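Local coordinates for protein AhlC (Aeromonas hydrophila, PDB 6H2E) that forms one component of a tripartite alpha-pore-forming toxin, caught here in its soluble state, and probably helps to assemble pores in target membranes, at residues T19-S24 and I33-G38; G74-E79 and D243-R248; L87-I92 and G230-V235; S108-I113 and A206-F211; V125-T130 and G192-Q197. All blocks are in the same frame, centred on the assembly; numbering follows the deposited sequence.

Contact 1: T19-S24 and I33-G38; sequences TIQSFS and IQQNVG
The backbones of Gln21 and Gln34 come within 6.0 Å of each other, CA to CA, where a type I turn from Ile20 to Phe23 faces the side of helix 33-38. Two glutamine amides tie the turn to the helix in opposite senses. Gln34 runs out extended beyond CG (chi2 173°), which carries its NE2 between two carbonyls of the turn. NE2 donates to Ile20 O at 3.1 Å and to Phe23 O at 2.8 Å. The first of these bonds is the straighter (N-H...O 160°), and both acceptors lie in or close to the amide plane, so the two of them fix the rotation of the amide. This is the bend of the helical hairpin formed by helices 5-20 and 28-71, and Gln34 reaches back from the second helix to two carbonyls at and just beyond the end of the first. Gln21 bends at chi2 (-58°) and returns the grip, with NE2 donating to Gln34 O at 2.8 Å. That oxygen also takes the helical bond from Gly38 N, and the two donors approach it from opposite faces of its plane. Apolar contacts accompany these bonds: Ile20 CG2 slides past Gln34 CG at 3.8 Å, while its CD1 touches Val37 CG2 at 4.3 Å. The Phe23 ring turns away to an edge-to-face pairing with Phe200, and it also packs on Thr19 of the second subunit.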
# COMPACT_ATOMS: atom_id res chain seq x y z
N THR B 19 -1.32 -16.91 10.54
CA THR B 19 -0.38 -16.02 9.95
C THR B 19 0.02 -14.91 10.93
O THR B 19 1.15 -14.47 10.91
CB THR B 19 -0.99 -15.39 8.71
OG1 THR B 19 -1.16 -16.42 7.74
CG2 THR B 19 -0.13 -14.30 8.13
N ILE B 20 -0.94 -14.40 11.70
CA ILE B 20 -0.66 -13.39 12.77
C ILE B 20 0.21 -14.01 13.87
O ILE B 20 1.03 -13.32 14.45
CB ILE B 20 -2.01 -12.85 13.29
CG1 ILE B 20 -2.62 -11.89 12.28
CG2 ILE B 20 -1.91 -12.23 14.68
CD1 ILE B 20 -4.07 -11.67 12.51
N GLN B 21 0.03 -15.31 14.17
CA GLN B 21 0.82 -15.93 15.22
C GLN B 21 2.25 -16.16 14.74
O GLN B 21 3.12 -16.41 15.58
CB GLN B 21 0.27 -17.27 15.69
CG GLN B 21 -1.12 -17.21 16.31
CD GLN B 21 -1.23 -16.30 17.51
OE1 GLN B 21 -0.22 -15.98 18.17
NE2 GLN B 21 -2.47 -15.89 17.78
N SER B 22 2.51 -16.03 13.43
CA SER B 22 3.80 -16.40 12.87
C SER B 22 4.82 -15.30 13.11
O SER B 22 5.98 -15.49 12.79
CB SER B 22 3.70 -16.73 11.40
OG SER B 22 3.44 -15.57 10.61
N PHE B 23 4.38 -14.11 13.49
CA PHE B 23 5.31 -13.01 13.64
C PHE B 23 5.87 -13.02 15.07
O PHE B 23 5.11 -13.16 16.06
CB PHE B 23 4.64 -11.66 13.39
CG PHE B 23 4.33 -11.38 11.95
CD1 PHE B 23 3.17 -11.87 11.37
CD2 PHE B 23 5.18 -10.61 11.18
CE1 PHE B 23 2.91 -11.66 10.03
CE2 PHE B 23 4.90 -10.38 9.84
CZ PHE B 23 3.76 -10.89 9.27
N SER B 24 7.18 -12.86 15.18
CA SER B 24 7.86 -12.82 16.47
C SER B 24 8.71 -11.54 16.60
O SER B 24 9.02 -10.87 15.60
CB SER B 24 8.70 -14.04 16.64
OG SER B 24 9.62 -14.11 15.58
N ILE B 33 -2.64 -8.12 20.15
CA ILE B 33 -3.49 -8.56 19.02
C ILE B 33 -3.42 -10.09 18.85
O ILE B 33 -4.45 -10.77 18.67
CB ILE B 33 -3.08 -7.82 17.73
CG1 ILE B 33 -3.34 -6.32 17.85
CG2 ILE B 33 -3.79 -8.42 16.51
CD1 ILE B 33 -2.62 -5.50 16.80
N GLN B 34 -2.21 -10.65 18.95
CA GLN B 34 -2.02 -12.09 18.82
C GLN B 34 -2.83 -12.88 19.83
O GLN B 34 -3.44 -13.90 19.48
CB GLN B 34 -0.55 -12.47 19.01
CG GLN B 34 0.30 -12.16 17.81
CD GLN B 34 1.76 -12.40 18.09
OE1 GLN B 34 2.22 -12.38 19.23
NE2 GLN B 34 2.50 -12.62 17.04
N GLN B 35 -2.89 -12.42 21.08
CA GLN B 35 -3.62 -13.21 22.11
C GLN B 35 -5.13 -13.04 21.90
O GLN B 35 -5.90 -14.04 21.96
CB GLN B 35 -3.19 -12.85 23.53
CG GLN B 35 -1.70 -13.12 23.81
CD GLN B 35 -1.24 -14.50 23.39
OE1 GLN B 35 -1.57 -15.51 24.02
NE2 GLN B 35 -0.46 -14.56 22.33
N ASN B 36 -5.54 -11.78 21.72
CA ASN B 36 -6.93 -11.38 21.39
C ASN B 36 -7.46 -12.21 20.20
O ASN B 36 -8.44 -12.93 20.29
CB ASN B 36 -6.97 -9.86 21.15
CG ASN B 36 -8.35 -9.38 20.74
OD1 ASN B 36 -9.27 -10.18 20.69
ND2 ASN B 36 -8.48 -8.11 20.41
N VAL B 37 -6.71 -12.22 19.10
CA VAL B 37 -7.08 -13.00 17.94
C VAL B 37 -7.12 -14.50 18.31
O VAL B 37 -8.01 -15.23 17.86
CB VAL B 37 -6.09 -12.67 16.81
CG1 VAL B 37 -5.74 -13.83 15.93
CG2 VAL B 37 -6.57 -11.48 16.00
N GLY B 38 -6.17 -14.98 19.12
CA GLY B 38 -6.16 -16.37 19.61
C GLY B 38 -7.43 -16.74 20.35
O GLY B 38 -7.98 -17.81 20.13

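Contact 2: G74-E79 and D243-R248; sequences GPFNPE and DPELAR
Phe76 pushes its ring toward the start of the last helix and meets Glu245 and Arg248 in two different ways. The carboxylate of Glu245 comes to the ring's rim: OE2 lies in the ring plane, 3.4 Å from both CD2 and CE2, with the two planes 41° apart. An oxygen placed there faces the weakly positive C-H edge and not the electron-rich face, an arrangement that is probably favourable electrostatically. The guanidinium of Arg248 stands perpendicular to the ring (planes 90° apart), and CE2 of Phe76 lies in its plane at the edge. Its NH2 comes to 3.6 Å from Phe76 CZ, but from an oblique direction. Arg248 gets there by folding at both chi2 (69°) and chi3, which brings the guanidinium round to the CZ/CE2 end of the ring. Its NH2 is also 3.8 Å from Glu245 OE1, a long, purely electrostatic pairing because no N-H points at that oxygen, and makes a weak hydrogen bond to Asn72 O. A third approach is apolar: Ala247 CB covers one ring face, 4.3 Å from CD2 of Phe76. Pro78 CG and Pro244 CB touch at 4.4 Å. The contact closes one end of the bundle, joining the loop into helix 78-150 and its first residues to the start of helix 246-265, while Gln69 of helix 28-71 packs on Phe76, Leu70 on Arg248, and Leu81 of helix 78-150 on both Phe76 and Ala247.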
# COMPACT_ATOMS: atom_id res chain seq x y z
N GLY B 74 -60.70 -20.52 8.15
CA GLY B 74 -61.70 -19.98 9.07
C GLY B 74 -61.24 -18.65 9.66
O GLY B 74 -60.12 -18.22 9.42
N PRO B 75 -62.09 -17.96 10.45
CA PRO B 75 -61.63 -16.82 11.25
C PRO B 75 -60.69 -17.34 12.35
O PRO B 75 -60.58 -18.56 12.50
CB PRO B 75 -62.91 -16.23 11.86
CG PRO B 75 -64.05 -16.89 11.10
CD PRO B 75 -63.52 -18.23 10.64
N PHE B 76 -60.08 -16.42 13.11
CA PHE B 76 -59.05 -16.70 14.13
C PHE B 76 -59.58 -16.44 15.55
O PHE B 76 -60.01 -15.32 15.84
CB PHE B 76 -57.86 -15.76 13.92
CG PHE B 76 -57.02 -15.97 12.68
CD1 PHE B 76 -55.98 -16.89 12.66
CD2 PHE B 76 -57.23 -15.19 11.55
CE1 PHE B 76 -55.20 -17.06 11.53
CE2 PHE B 76 -56.45 -15.37 10.41
CZ PHE B 76 -55.43 -16.29 10.41
N ASN B 77 -59.52 -17.46 16.43
CA ASN B 77 -59.90 -17.36 17.88
C ASN B 77 -58.95 -16.42 18.61
O ASN B 77 -57.79 -16.75 18.80
CB ASN B 77 -59.84 -18.72 18.61
CG ASN B 77 -61.20 -19.35 18.87
OD1 ASN B 77 -62.02 -18.79 19.59
ND2 ASN B 77 -61.43 -20.53 18.32
N PRO B 78 -59.38 -15.22 19.08
CA PRO B 78 -58.43 -14.26 19.67
C PRO B 78 -57.76 -14.72 20.98
O PRO B 78 -56.87 -14.02 21.46
CB PRO B 78 -59.29 -13.00 19.89
CG PRO B 78 -60.47 -13.20 18.97
CD PRO B 78 -60.75 -14.69 19.04
N GLU B 79 -58.15 -15.88 21.52
CA GLU B 79 -57.48 -16.47 22.70
C GLU B 79 -56.30 -17.36 22.29
O GLU B 79 -55.26 -17.36 22.97
CB GLU B 79 -58.49 -17.22 23.58
CG GLU B 79 -58.89 -16.44 24.83
CD GLU B 79 -59.92 -17.09 25.74
OE1 GLU B 79 -60.45 -18.16 25.37
OE2 GLU B 79 -60.20 -16.53 26.83
N ASP B 243 -60.38 -5.88 14.72
CA ASP B 243 -60.54 -6.71 13.52
C ASP B 243 -59.46 -7.79 13.55
O ASP B 243 -58.37 -7.58 13.03
CB ASP B 243 -60.46 -5.90 12.22
CG ASP B 243 -60.76 -6.69 10.95
OD1 ASP B 243 -61.24 -7.86 11.06
OD2 ASP B 243 -60.53 -6.14 9.84
N PRO B 244 -59.74 -8.98 14.12
CA PRO B 244 -58.69 -9.97 14.37
C PRO B 244 -58.17 -10.66 13.10
O PRO B 244 -57.26 -11.49 13.19
CB PRO B 244 -59.38 -10.96 15.33
CG PRO B 244 -60.84 -10.90 14.94
CD PRO B 244 -61.08 -9.47 14.50
N GLU B 245 -58.70 -10.28 11.93
CA GLU B 245 -58.12 -10.68 10.65
C GLU B 245 -56.85 -9.86 10.32
O GLU B 245 -56.21 -10.08 9.29
CB GLU B 245 -59.14 -10.53 9.54
CG GLU B 245 -58.75 -11.20 8.22
CD GLU B 245 -58.65 -12.71 8.29
OE1 GLU B 245 -58.26 -13.32 7.25
OE2 GLU B 245 -58.99 -13.29 9.37
N LEU B 246 -56.46 -8.92 11.19
CA LEU B 246 -55.17 -8.21 11.03
C LEU B 246 -53.99 -9.20 11.18
O LEU B 246 -52.95 -9.00 10.59
CB LEU B 246 -55.08 -7.08 12.05
CG LEU B 246 -55.52 -5.70 11.54
CD1 LEU B 246 -55.25 -4.63 12.60
CD2 LEU B 246 -54.84 -5.36 10.22
N ALA B 247 -54.16 -10.21 12.04
CA ALA B 247 -53.31 -11.41 12.16
C ALA B 247 -52.77 -11.88 10.80
O ALA B 247 -51.59 -12.07 10.66
CB ALA B 247 -54.07 -12.50 12.84
N ARG B 248 -53.61 -12.00 9.76
CA ARG B 248 -53.11 -12.48 8.46
C ARG B 248 -51.92 -11.63 7.99
O ARG B 248 -50.92 -12.14 7.43
CB ARG B 248 -54.24 -12.48 7.44
CG ARG B 248 -53.88 -12.93 6.03
CD ARG B 248 -53.55 -14.39 5.91
NE ARG B 248 -54.54 -15.15 6.67
CZ ARG B 248 -55.36 -16.05 6.16
NH1 ARG B 248 -55.18 -16.45 4.91
NH2 ARG B 248 -56.30 -16.58 6.91

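Contact 3: L87-I92 and G230-V235; sequences LVQQEI and GDIANV
Val88 O takes two backbone donors, Glu91 N and Ile92 N, each at 2.8 Å, both within the turn of helix that carries Val88, Gln89 and Ile92 and meets Ile232. Everything that crosses to helix 230-235 is van der Waals contact, centred on the Ile232 side chain. Its CG1, anti to the carbonyl carbon (chi1 -67°), meets Val88 CG1 at 3.9 Å, the two side chains crossing at about a right angle. The same CG1 approaches Ile92 CD1 at 4.3 Å. The other branch, CG2, fits between Val88 and Gln89, and lies 4.1 Å from Gln89 CG. Gln89 lies alongside Ile232 in the opposite direction, extended beyond CG (chi2 167°), and its amide ends against the next residue, with NE2 3.8 Å from Ala233 CA. The aliphatic part of Gln89 thus covers the apolar layer at its flank. Helix 28-71 also packs here, Leu62 meeting Val88 and Phe58 meeting Ile92. The segment axes pass 10.4 Å apart at a signed angle of -155°, an antiparallel pairing. Because Val85 of the preceding turn also touches Ile232, the isoleucine enters a diamond of residues spaced i, i+3, i+4 and i+7 (Val85, Val88, Gln89, Ile92), an arrangement consistent with knobs-into-holes packing, as in antiparallel coiled coils, within a long helical bundle.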
# COMPACT_ATOMS: atom_id res chain seq x y z
N LEU B 87 -46.36 -17.81 23.08
CA LEU B 87 -45.41 -18.88 22.85
C LEU B 87 -44.25 -18.36 21.98
O LEU B 87 -43.10 -18.50 22.33
CB LEU B 87 -46.07 -20.09 22.18
CG LEU B 87 -45.12 -21.28 22.01
CD1 LEU B 87 -44.80 -21.92 23.36
CD2 LEU B 87 -45.69 -22.32 21.05
N VAL B 88 -44.58 -17.72 20.86
CA VAL B 88 -43.54 -17.23 19.98
C VAL B 88 -42.62 -16.23 20.69
O VAL B 88 -41.41 -16.41 20.59
CB VAL B 88 -44.11 -16.66 18.68
CG1 VAL B 88 -43.05 -15.91 17.90
CG2 VAL B 88 -44.69 -17.80 17.86
N GLN B 89 -43.18 -15.25 21.43
CA GLN B 89 -42.39 -14.24 22.17
C GLN B 89 -41.44 -14.93 23.16
O GLN B 89 -40.31 -14.45 23.35
CB GLN B 89 -43.28 -13.23 22.90
CG GLN B 89 -43.68 -12.03 22.06
CD GLN B 89 -44.80 -11.19 22.65
OE1 GLN B 89 -45.31 -11.45 23.75
NE2 GLN B 89 -45.20 -10.17 21.91
N GLN B 90 -41.88 -16.02 23.80
CA GLN B 90 -41.01 -16.86 24.64
C GLN B 90 -39.88 -17.55 23.84
O GLN B 90 -38.85 -17.93 24.40
CB GLN B 90 -41.80 -17.98 25.30
CG GLN B 90 -42.66 -17.57 26.49
CD GLN B 90 -43.57 -18.69 26.96
OE1 GLN B 90 -43.11 -19.78 27.30
NE2 GLN B 90 -44.87 -18.43 26.96
N GLU B 91 -40.12 -17.87 22.56
CA GLU B 91 -39.09 -18.63 21.81
C GLU B 91 -38.13 -17.64 21.14
O GLU B 91 -36.95 -17.92 21.06
CB GLU B 91 -39.74 -19.64 20.85
CG GLU B 91 -40.08 -20.98 21.51
CD GLU B 91 -41.21 -21.82 20.90
OE1 GLU B 91 -41.51 -21.65 19.69
OE2 GLU B 91 -41.80 -22.67 21.63
N ILE B 92 -38.64 -16.46 20.76
CA ILE B 92 -37.86 -15.35 20.27
C ILE B 92 -36.80 -14.97 21.31
O ILE B 92 -35.66 -14.72 20.92
CB ILE B 92 -38.75 -14.14 19.90
CG1 ILE B 92 -39.39 -14.29 18.51
CG2 ILE B 92 -37.96 -12.85 19.99
CD1 ILE B 92 -40.40 -13.20 18.17
N GLY B 230 -41.54 -7.16 16.39
CA GLY B 230 -42.50 -6.11 16.07
C GLY B 230 -43.75 -6.62 15.36
O GLY B 230 -44.86 -6.20 15.66
N ASP B 231 -43.57 -7.55 14.41
CA ASP B 231 -44.70 -8.15 13.68
C ASP B 231 -45.56 -9.00 14.61
O ASP B 231 -46.81 -8.87 14.67
CB ASP B 231 -44.22 -8.96 12.48
CG ASP B 231 -43.60 -8.13 11.37
OD1 ASP B 231 -43.95 -6.93 11.27
OD2 ASP B 231 -42.78 -8.68 10.61
N ILE B 232 -44.92 -9.89 15.35
CA ILE B 232 -45.62 -10.73 16.33
C ILE B 232 -46.39 -9.86 17.35
O ILE B 232 -47.59 -10.10 17.57
CB ILE B 232 -44.60 -11.67 16.99
CG1 ILE B 232 -44.07 -12.68 15.97
CG2 ILE B 232 -45.13 -12.35 18.23
CD1 ILE B 232 -45.11 -13.36 15.13
N ALA B 233 -45.74 -8.87 17.96
CA ALA B 233 -46.38 -8.04 19.03
C ALA B 233 -47.68 -7.41 18.50
O ALA B 233 -48.69 -7.45 19.18
CB ALA B 233 -45.43 -6.97 19.55
N ASN B 234 -47.64 -6.89 17.27
CA ASN B 234 -48.80 -6.37 16.53
C ASN B 234 -49.89 -7.42 16.26
O ASN B 234 -50.74 -7.21 15.41
CB ASN B 234 -48.42 -5.82 15.16
CG ASN B 234 -47.91 -4.40 15.26
OD1 ASN B 234 -48.07 -3.77 16.29
ND2 ASN B 234 -47.29 -3.92 14.19
N VAL B 235 -49.89 -8.54 16.98
CA VAL B 235 -51.03 -9.44 16.96
C VAL B 235 -51.66 -9.40 18.36
O VAL B 235 -52.87 -9.17 18.49
CB VAL B 235 -50.59 -10.85 16.50
CG1 VAL B 235 -51.72 -11.85 16.60
CG2 VAL B 235 -50.04 -10.83 15.09

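Contact 4: S108-I113 and A206-F211; sequences SANDRI and AFSQQF
Ile113 on helix 108-113 projects between Phe207, Ser208 and Phe211 of helix 206-211, in the middle of the long antiparallel helix pair of the bundle; the segment axes are 10.5 Å apart, with 153° between their directions. Followed outward, its CB passes Ser208 OG at 4.1 Å. The CG2 branch, anti to the backbone N, lies closer to that hydroxyl, at 3.4 Å. Ser208 OG is itself hydrogen-bonded to Thr204 O one turn back in its own helix, so the methyl packs against an oxygen already engaged. CG1 takes the other direction, anti to the carbonyl carbon (chi1 -60°), and carries CD1 inward between the aromatic rings. There CD1 stands 3.8 Å from Phe207 CD1, the two side chains crossing at about a right angle. The same methyl comes to the edge of the Phe211 ring, 4.2 Å from its CD2. Phe211 is shared with Asn110, which runs past it in the opposite direction, the amide and ring planes 60° apart. Ala109 adds a methyl, with CB 4.3 Å from Phe211 CE2. Met13 of helix 5-20 also meets both rings, and Leu44 of helix 28-71 touches Phe211. Phe211 CD2 lies 3.5 Å from Asn110 CB and equally far from the amide oxygen OD1.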
# COMPACT_ATOMS: atom_id res chain seq x y z
N SER B 108 -16.39 -5.62 21.22
CA SER B 108 -15.36 -5.31 22.22
C SER B 108 -14.01 -5.84 21.77
O SER B 108 -12.98 -5.17 21.98
CB SER B 108 -15.70 -5.82 23.61
OG SER B 108 -16.05 -7.18 23.58
N ALA B 109 -13.98 -7.05 21.21
CA ALA B 109 -12.70 -7.65 20.88
C ALA B 109 -12.16 -6.98 19.61
O ALA B 109 -11.02 -6.68 19.50
CB ALA B 109 -12.83 -9.15 20.73
N ASN B 110 -13.03 -6.63 18.67
CA ASN B 110 -12.55 -5.95 17.45
C ASN B 110 -12.14 -4.51 17.74
O ASN B 110 -11.16 -4.00 17.13
CB ASN B 110 -13.59 -6.04 16.32
CG ASN B 110 -13.06 -5.58 14.98
OD1 ASN B 110 -11.97 -5.95 14.52
ND2 ASN B 110 -13.83 -4.71 14.37
N ASP B 111 -12.86 -3.86 18.66
CA ASP B 111 -12.46 -2.50 19.14
C ASP B 111 -11.06 -2.54 19.74
O ASP B 111 -10.32 -1.62 19.52
CB ASP B 111 -13.47 -1.90 20.12
CG ASP B 111 -14.80 -1.50 19.48
OD1 ASP B 111 -14.86 -1.47 18.22
OD2 ASP B 111 -15.80 -1.25 20.23
N ARG B 112 -10.69 -3.61 20.46
CA ARG B 112 -9.32 -3.67 21.03
C ARG B 112 -8.29 -3.94 19.93
O ARG B 112 -7.10 -3.62 20.12
CB ARG B 112 -9.19 -4.73 22.13
CG ARG B 112 -10.12 -4.45 23.31
CD ARG B 112 -10.38 -5.63 24.26
NE ARG B 112 -9.41 -6.71 24.10
CZ ARG B 112 -9.70 -8.01 23.95
NH1 ARG B 112 -10.96 -8.43 23.97
NH2 ARG B 112 -8.70 -8.88 23.84
N ILE B 113 -8.69 -4.53 18.81
CA ILE B 113 -7.72 -4.72 17.71
C ILE B 113 -7.44 -3.38 17.05
O ILE B 113 -6.27 -3.06 16.71
CB ILE B 113 -8.17 -5.76 16.68
CG1 ILE B 113 -8.37 -7.12 17.32
CG2 ILE B 113 -7.17 -5.89 15.52
CD1 ILE B 113 -8.93 -8.17 16.36
N ALA B 206 -6.51 -6.93 7.68
CA ALA B 206 -7.24 -7.99 6.99
C ALA B 206 -8.12 -8.74 8.01
O ALA B 206 -9.34 -8.89 7.82
CB ALA B 206 -6.23 -8.87 6.29
N PHE B 207 -7.56 -9.10 9.18
CA PHE B 207 -8.39 -9.84 10.16
C PHE B 207 -9.61 -9.02 10.58
O PHE B 207 -10.68 -9.58 10.74
CB PHE B 207 -7.58 -10.27 11.37
CG PHE B 207 -8.32 -11.12 12.37
CD1 PHE B 207 -9.08 -10.54 13.36
CD2 PHE B 207 -8.20 -12.49 12.38
CE1 PHE B 207 -9.77 -11.32 14.28
CE2 PHE B 207 -8.82 -13.26 13.34
CZ PHE B 207 -9.61 -12.68 14.29
N SER B 208 -9.44 -7.70 10.73
CA SER B 208 -10.47 -6.81 11.20
C SER B 208 -11.53 -6.58 10.13
O SER B 208 -12.67 -6.36 10.48
CB SER B 208 -9.89 -5.48 11.62
OG SER B 208 -8.96 -5.71 12.65
N GLN B 209 -11.11 -6.54 8.86
CA GLN B 209 -12.03 -6.38 7.71
C GLN B 209 -12.98 -7.61 7.70
O GLN B 209 -14.18 -7.48 7.68
CB GLN B 209 -11.17 -6.20 6.45
CG GLN B 209 -11.98 -6.03 5.16
CD GLN B 209 -12.57 -7.32 4.64
OE1 GLN B 209 -11.89 -8.35 4.51
NE2 GLN B 209 -13.84 -7.30 4.33
N GLN B 210 -12.41 -8.79 7.92
CA GLN B 210 -13.19 -10.02 8.00
C GLN B 210 -14.13 -9.97 9.20
O GLN B 210 -15.30 -10.31 9.08
CB GLN B 210 -12.29 -11.25 8.08
CG GLN B 210 -11.50 -11.48 6.81
CD GLN B 210 -12.31 -11.86 5.58
OE1 GLN B 210 -13.41 -12.40 5.66
NE2 GLN B 210 -11.70 -11.68 4.42
N PHE B 211 -13.60 -9.50 10.33
CA PHE B 211 -14.31 -9.47 11.58
C PHE B 211 -15.44 -8.45 11.50
O PHE B 211 -16.53 -8.70 12.06
CB PHE B 211 -13.35 -9.14 12.72
CG PHE B 211 -13.69 -9.57 14.13
CD1 PHE B 211 -14.80 -10.34 14.44
CD2 PHE B 211 -12.80 -9.29 15.16
CE1 PHE B 211 -15.07 -10.72 15.75
CE2 PHE B 211 -13.04 -9.72 16.46
CZ PHE B 211 -14.18 -10.42 16.76

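Contact 5: V125-T130 and G192-Q197; sequences VELQAT and GQIQRQ
In the antiparallel hairpin of helices 78-150 and 166-236, Leu127 is the knob that packs against Gln193, Ile194 and Gln197 of the facing helix. Its CB lies 3.8 Å from Ile194 CG1. Beyond CG the two methyls part toward different glutamines: CD2 meets Gln193 OE1 at 3.6 Å, and CD1 meets Gln197 NE2 at 3.4 Å. Leu127 crosses both glutamine chains at about a right angle. Ile190 also touches it, so the leucine sits in a four-residue hole of i, i+3, i+4 and i+7 spacing (Ile190, Gln193, Ile194, Gln197), consistent with knobs-into-holes packing; the segment axes run antiparallel, 10.2 Å apart at a signed angle of -159°. Two amides form part of the hole's wall; that of Gln193 is bonded through NE2 to Gln189 OE1 and stays within its own helix. At the flank, Gln128 CG covers Ile194 CD1 at 4.2 Å. Helix 125-130 also meets the third subunit, where Glu126 forms a salt bridge to Arg122 of that subunit and Val125 packs on its Val125.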
# COMPACT_ATOMS: atom_id res chain seq x y z
N VAL B 125 5.58 5.24 12.86
CA VAL B 125 5.92 6.65 12.60
C VAL B 125 7.20 7.03 13.37
O VAL B 125 8.16 7.45 12.76
CB VAL B 125 4.74 7.57 12.96
CG1 VAL B 125 5.01 9.00 12.50
CG2 VAL B 125 3.43 7.08 12.35
N GLU B 126 7.28 6.72 14.66
CA GLU B 126 8.49 7.03 15.44
C GLU B 126 9.69 6.25 14.92
O GLU B 126 10.88 6.67 15.08
CB GLU B 126 8.22 6.82 16.93
CG GLU B 126 8.97 7.82 17.81
CD GLU B 126 8.63 9.29 17.57
OE1 GLU B 126 7.42 9.59 17.36
OE2 GLU B 126 9.58 10.13 17.58
N LEU B 127 9.44 5.13 14.25
CA LEU B 127 10.58 4.39 13.69
C LEU B 127 11.11 5.14 12.46
O LEU B 127 12.30 5.14 12.21
CB LEU B 127 10.19 2.94 13.42
CG LEU B 127 10.16 2.03 14.66
CD1 LEU B 127 9.59 0.66 14.32
CD2 LEU B 127 11.54 1.87 15.27
N GLN B 128 10.22 5.85 11.76
CA GLN B 128 10.62 6.63 10.59
C GLN B 128 11.27 7.95 11.01
O GLN B 128 12.16 8.43 10.38
CB GLN B 128 9.44 6.87 9.65
CG GLN B 128 9.39 5.86 8.52
CD GLN B 128 7.99 5.52 8.09
OE1 GLN B 128 7.01 6.09 8.56
NE2 GLN B 128 7.89 4.54 7.21
N ALA B 129 10.79 8.55 12.09
CA ALA B 129 11.47 9.69 12.62
C ALA B 129 12.88 9.28 12.99
O ALA B 129 13.80 10.07 12.84
CB ALA B 129 10.72 10.26 13.80
N THR B 130 13.07 8.04 13.45
CA THR B 130 14.38 7.64 13.90
C THR B 130 15.33 7.33 12.72
O THR B 130 16.52 7.69 12.76
CB THR B 130 14.32 6.45 14.86
OG1 THR B 130 13.37 6.71 15.89
CG2 THR B 130 15.69 6.16 15.43
N GLY B 192 14.28 -3.15 8.65
CA GLY B 192 13.85 -4.49 8.99
C GLY B 192 12.65 -4.47 9.93
O GLY B 192 11.64 -5.12 9.67
N GLN B 193 12.71 -3.67 10.99
CA GLN B 193 11.63 -3.70 11.96
C GLN B 193 10.37 -3.07 11.38
O GLN B 193 9.27 -3.49 11.69
CB GLN B 193 11.96 -2.94 13.23
CG GLN B 193 13.09 -3.51 14.04
CD GLN B 193 13.60 -2.43 14.97
OE1 GLN B 193 12.91 -1.45 15.24
NE2 GLN B 193 14.84 -2.57 15.42
N ILE B 194 10.54 -2.01 10.58
CA ILE B 194 9.45 -1.29 9.93
C ILE B 194 8.70 -2.23 8.98
O ILE B 194 7.43 -2.23 8.95
CB ILE B 194 10.03 -0.06 9.19
CG1 ILE B 194 10.38 1.04 10.19
CG2 ILE B 194 9.10 0.46 8.09
CD1 ILE B 194 11.12 2.15 9.53
N GLN B 195 9.48 -3.03 8.22
CA GLN B 195 8.97 -3.95 7.22
C GLN B 195 8.17 -5.06 7.91
O GLN B 195 7.07 -5.33 7.52
CB GLN B 195 10.13 -4.47 6.37
CG GLN B 195 9.71 -5.52 5.34
CD GLN B 195 10.92 -6.01 4.58
OE1 GLN B 195 11.18 -5.57 3.45
NE2 GLN B 195 11.69 -6.89 5.20
N ARG B 196 8.70 -5.59 9.02
CA ARG B 196 7.98 -6.57 9.83
C ARG B 196 6.66 -5.94 10.32
O ARG B 196 5.62 -6.55 10.29
CB ARG B 196 8.81 -7.08 11.02
CG ARG B 196 9.55 -8.40 10.80
CD ARG B 196 10.34 -8.85 12.04
NE ARG B 196 11.63 -8.17 12.22
CZ ARG B 196 12.02 -7.45 13.29
NH1 ARG B 196 11.17 -7.06 14.23
NH2 ARG B 196 13.30 -7.13 13.41
N GLN B 197 6.71 -4.71 10.81
CA GLN B 197 5.50 -4.13 11.38
C GLN B 197 4.43 -3.89 10.31
O GLN B 197 3.23 -4.00 10.60
CB GLN B 197 5.84 -2.86 12.15
CG GLN B 197 6.21 -3.22 13.57
CD GLN B 197 7.05 -2.20 14.29
OE1 GLN B 197 8.02 -2.55 14.98
NE2 GLN B 197 6.64 -0.95 14.18

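The five contacts are strung along a rod. Contacts 3, 4 and 5 sample one antiparallel pair, helices 78-150 and 166-236, with contact 4 only about 2 Å (centres) from the middle of the chain. Contact 5 lies about 23 Å from contact 4, and contact 3 about 34 Å, centre to centre. Contact 2 closes the far end, about 15 Å from contact 3 but about 70 Å from contact 5. Contact 1, at the bend between the first two helices, lies about 13 Å from contact 4 (centres), and the two touch: Asn36 ND2 bonds to Ala109 O at 3.0 Å, and Val37 CG2 packs on Phe207 CE1. All five reach the second subunit, contact 3 through Asp231 alone.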